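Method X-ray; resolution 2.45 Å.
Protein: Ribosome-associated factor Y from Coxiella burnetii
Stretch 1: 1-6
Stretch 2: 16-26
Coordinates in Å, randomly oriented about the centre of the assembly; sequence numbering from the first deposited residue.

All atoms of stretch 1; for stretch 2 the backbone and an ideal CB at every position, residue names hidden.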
# COMPACT_ATOMS: atom_id res chain seq x y z
N MSE A 1 -13.11 -4.96 2.72
CA MSE A 1 -11.83 -4.95 2.02
C MSE A 1 -10.90 -6.04 2.54
O MSE A 1 -10.78 -6.23 3.75
CB MSE A 1 -11.14 -3.59 2.14
CG MSE A 1 -9.81 -3.51 1.42
SE MSE A 1 -9.02 -1.73 1.44
CE MSE A 1 -8.88 -1.47 3.36
N HIS A 2 -10.25 -6.75 1.63
CA HIS A 2 -9.32 -7.81 2.00
C HIS A 2 -7.87 -7.37 1.83
O HIS A 2 -7.45 -6.99 0.73
CB HIS A 2 -9.60 -9.07 1.19
CG HIS A 2 -8.80 -10.25 1.64
ND1 HIS A 2 -8.79 -10.69 2.95
CD2 HIS A 2 -7.98 -11.09 0.96
CE1 HIS A 2 -8.00 -11.75 3.05
NE2 HIS A 2 -7.50 -12.01 1.86
N ILE A 3 -7.11 -7.42 2.91
CA ILE A 3 -5.72 -6.99 2.91
C ILE A 3 -4.77 -8.15 3.22
O ILE A 3 -4.87 -8.79 4.27
CB ILE A 3 -5.48 -5.87 3.93
CG1 ILE A 3 -6.27 -4.62 3.54
CG2 ILE A 3 -4.00 -5.55 4.04
CD1 ILE A 3 -6.10 -3.47 4.52
N GLN A 4 -3.84 -8.40 2.31
CA GLN A 4 -2.80 -9.40 2.53
C GLN A 4 -1.43 -8.74 2.56
O GLN A 4 -1.12 -7.92 1.70
CB GLN A 4 -2.85 -10.49 1.45
CG GLN A 4 -1.82 -11.59 1.65
CD GLN A 4 -1.82 -12.61 0.53
OE1 GLN A 4 -2.67 -12.56 -0.36
NE2 GLN A 4 -0.88 -13.54 0.56
N MSE A 5 -0.62 -9.09 3.54
CA MSE A 5 0.71 -8.50 3.68
C MSE A 5 1.81 -9.56 3.69
O MSE A 5 1.74 -10.55 4.42
CB MSE A 5 0.81 -7.66 4.96
CG MSE A 5 -0.24 -6.57 5.06
SE MSE A 5 0.22 -5.27 6.43
CE MSE A 5 -1.47 -4.28 6.48
N THR A 6 2.83 -9.35 2.87
CA THR A 6 3.95 -10.28 2.78
C THR A 6 5.28 -9.57 3.02
O THR A 6 5.58 -8.57 2.37
CB THR A 6 3.99 -10.97 1.40
OG1 THR A 6 2.74 -11.62 1.15
CG2 THR A 6 5.12 -11.99 1.36
N UNK A 16 3.86 -2.06 12.72
CA UNK A 16 3.87 -1.66 11.32
C UNK A 16 2.66 -2.25 10.60
O UNK A 16 2.14 -1.66 9.66
CB UNK A 16 5.17 -2.10 10.64
N UNK A 17 2.22 -3.41 11.07
CA UNK A 17 1.06 -4.07 10.49
C UNK A 17 -0.21 -3.30 10.81
O UNK A 17 -1.07 -3.11 9.94
CB UNK A 17 0.95 -5.51 11.00
N UNK A 18 -0.34 -2.86 12.06
CA UNK A 18 -1.49 -2.09 12.48
C UNK A 18 -1.51 -0.73 11.80
O UNK A 18 -2.55 -0.30 11.29
CB UNK A 18 -1.49 -1.93 14.00
N UNK A 19 -0.36 -0.07 11.79
CA UNK A 19 -0.23 1.24 11.15
C UNK A 19 -0.67 1.20 9.68
O UNK A 19 -1.40 2.08 9.22
CB UNK A 19 1.22 1.73 11.25
N UNK A 20 -0.22 0.18 8.96
CA UNK A 20 -0.55 0.07 7.54
C UNK A 20 -2.03 -0.21 7.35
O UNK A 20 -2.65 0.30 6.42
CB UNK A 20 0.28 -1.03 6.88
N UNK A 21 -2.59 -1.03 8.23
CA UNK A 21 -4.01 -1.35 8.18
C UNK A 21 -4.88 -0.11 8.30
O UNK A 21 -5.75 0.13 7.47
CB UNK A 21 -4.36 -2.34 9.29
N UNK A 22 -4.65 0.69 9.34
CA UNK A 22 -5.49 1.84 9.62
C UNK A 22 -5.38 2.92 8.55
O UNK A 22 -6.34 3.65 8.30
CB UNK A 22 -5.13 2.43 10.99
N UNK A 23 -4.21 3.02 7.92
CA UNK A 23 -4.02 3.99 6.85
C UNK A 23 -4.74 3.58 5.57
O UNK A 23 -5.25 4.43 4.84
CB UNK A 23 -2.53 4.17 6.57
N UNK A 24 -4.78 2.28 5.31
CA UNK A 24 -5.48 1.77 4.14
C UNK A 24 -6.98 1.95 4.31
O UNK A 24 -7.70 2.19 3.35
CB UNK A 24 -5.14 0.30 3.90
N UNK A 25 -7.45 1.83 5.55
CA UNK A 25 -8.86 2.00 5.85
C UNK A 25 -9.28 3.46 5.79
O UNK A 25 -10.46 3.79 5.92
CB UNK A 25 -9.18 1.42 7.23
N UNK A 26 -8.30 4.34 5.58
CA UNK A 26 -8.55 5.78 5.48
C UNK A 26 -8.43 6.27 4.04
O UNK A 26 -8.78 7.41 3.74
CB UNK A 26 -7.58 6.55 6.37

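Strand 2-6 of stretch 1 alternates: Ile3 and Met5 point CA-to-CB toward stretch 2, as does Met1, while His2, Gln4 and Thr6 point away. Helix and strand run roughly antiparallel, at 147° between their N-to-C directions with the axes 10.6 Å apart at closest approach, so position 17 lies nearest Met5, 21 nearest Ile3 and 25 nearest Met1.

Position 16 has helical angles (-69/-31) and a sideways CB with no atom of stretch 1 within 5.5 Å. Most helix-compatible side chains would fit; the residue is Leu16, which makes no contact with the strand.

At position 17 the CB is sideways, 4.6 Å from Met5 SE. A long side chain could run back along the selenomethionine, and a donor at its end could serve the strand backbone; with Met5 O 8.3 Å from the ideal CB, lysine or arginine would suit. It is Arg17, with chi1 to chi3 all t. The extended chain brings NH1 to 3.4 Å from Met5 CB and lays one face of the guanidinium over Met5 SE. Arg17 NH2 donates to water 1 at 2.6 Å, and the same water accepts from Met5 N at 2.8 Å, so one water bridges side chain and strand backbone; no direct hydrogen bond joins the two stretches.

Positions 18 and 19 point away, with nothing of the strand near their ideal CB atoms. Stretch 1 sets no preference there; they are Glu18 and Leu19.

Position 20 points toward the strand, its ideal CB only 3.7 Å from Met5 CE. So close an approach favours a compact side chain such as alanine, serine, threonine or valine. Thr20 places CG2 3.7 Å from Met5 CE, a methyl-to-methyl contact, while its OG1 donates to Leu16 O at 2.8 Å and so satisfies the hydroxyl within the helix.

Position 21 is sideways, its ideal CB 4.5 Å from Met5 CE and 5.2 Å from Ile3 CD1. The strand offers carbon here and no charge, so an apolar chain or the aliphatic part of a polar one would do. Glu21 uses the latter: CG lies 3.7 Å from Met5 CE, and the chain continues to its carboxylate with chi2 t.

Positions 22 and 23 have ideal CB atoms beyond 5.5 Å of any strand atom, so any helix-compatible residue, polar or apolar, would suit. They hold Lys22, pointing away, and Lys23, out of reach.

Position 24 points toward the strand, its ideal CB 3.9 Å from Ile3 CD1 and 4.2 Å from Met1 CE. Two methyl groups call for an apolar partner, such as leucine, isoleucine or methionine. Leu24 (m, t) brings CD1 to 3.5 Å from Ile3 CD1, while its CB sits 4.2 Å from Met1 CE.

Position 25 has psi -5° and a sideways CB 4.8 Å from Met1 CE. A flat or flexible chain of medium length could reach back. His25 does so: ND1 is 3.1 Å from Met1 CE, a tight contact, and CE1 is 4.1 Å from Ile3 CD1, both methyls meeting the ring obliquely.

Position 26 is out of reach and unconstrained by the strand; it is Arg26.

Stretch 2, residues 16-26: LRELTEKKLHR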
# COMPACT_ATOMS: atom_id res chain seq x y z
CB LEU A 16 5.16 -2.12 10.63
CG LEU A 16 5.30 -1.78 9.15
CD1 LEU A 16 5.36 -0.27 8.95
CD2 LEU A 16 6.54 -2.44 8.58
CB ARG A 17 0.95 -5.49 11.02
CG ARG A 17 -0.17 -6.28 10.38
CD ARG A 17 -0.06 -7.75 10.71
NE ARG A 17 -0.95 -8.52 9.86
CZ ARG A 17 -0.62 -8.98 8.65
NH1 ARG A 17 0.59 -8.75 8.16
NH2 ARG A 17 -1.50 -9.67 7.94
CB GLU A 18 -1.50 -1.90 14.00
CG GLU A 18 -2.62 -1.01 14.51
CD GLU A 18 -2.62 -0.88 16.01
OE1 GLU A 18 -1.53 -0.91 16.62
OE2 GLU A 18 -3.72 -0.75 16.59
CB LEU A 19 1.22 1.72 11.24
CG LEU A 19 1.56 3.12 10.71
CD1 LEU A 19 1.81 3.12 9.20
CD2 LEU A 19 0.48 4.12 11.09
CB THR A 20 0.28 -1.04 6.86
OG1 THR A 20 1.68 -0.76 7.02
CG2 THR A 20 -0.05 -1.10 5.38
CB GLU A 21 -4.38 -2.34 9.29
CG GLU A 21 -4.14 -3.80 8.94
CD GLU A 21 -4.54 -4.73 10.06
OE1 GLU A 21 -5.08 -4.25 11.08
OE2 GLU A 21 -4.32 -5.95 9.93
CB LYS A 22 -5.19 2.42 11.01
CG LYS A 22 -3.97 3.31 11.06
CD LYS A 22 -3.95 4.12 12.34
CE LYS A 22 -2.82 5.13 12.34
NZ LYS A 22 -2.87 6.03 13.53
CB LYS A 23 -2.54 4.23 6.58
CG LYS A 23 -1.92 5.31 7.44
CD LYS A 23 -0.49 5.59 7.02
CE LYS A 23 0.12 6.69 7.87
NZ LYS A 23 1.61 6.61 7.86
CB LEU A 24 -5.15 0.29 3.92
CG LEU A 24 -3.81 -0.01 3.26
CD1 LEU A 24 -3.54 -1.50 3.29
CD2 LEU A 24 -3.81 0.51 1.83
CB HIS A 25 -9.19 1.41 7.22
CG HIS A 25 -9.10 -0.09 7.27
ND1 HIS A 25 -9.60 -0.90 6.28
CD2 HIS A 25 -8.56 -0.92 8.20
CE1 HIS A 25 -9.38 -2.16 6.59
NE2 HIS A 25 -8.75 -2.20 7.75
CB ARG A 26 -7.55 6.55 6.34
CG ARG A 26 -7.79 6.47 7.83
CD ARG A 26 -6.71 7.26 8.57
NE ARG A 26 -6.91 7.25 10.01
CZ ARG A 26 -5.93 7.39 10.90
NH1 ARG A 26 -4.67 7.53 10.48
NH2 ARG A 26 -6.19 7.38 12.20
O HOH W 1 -1.51 -10.83 5.61
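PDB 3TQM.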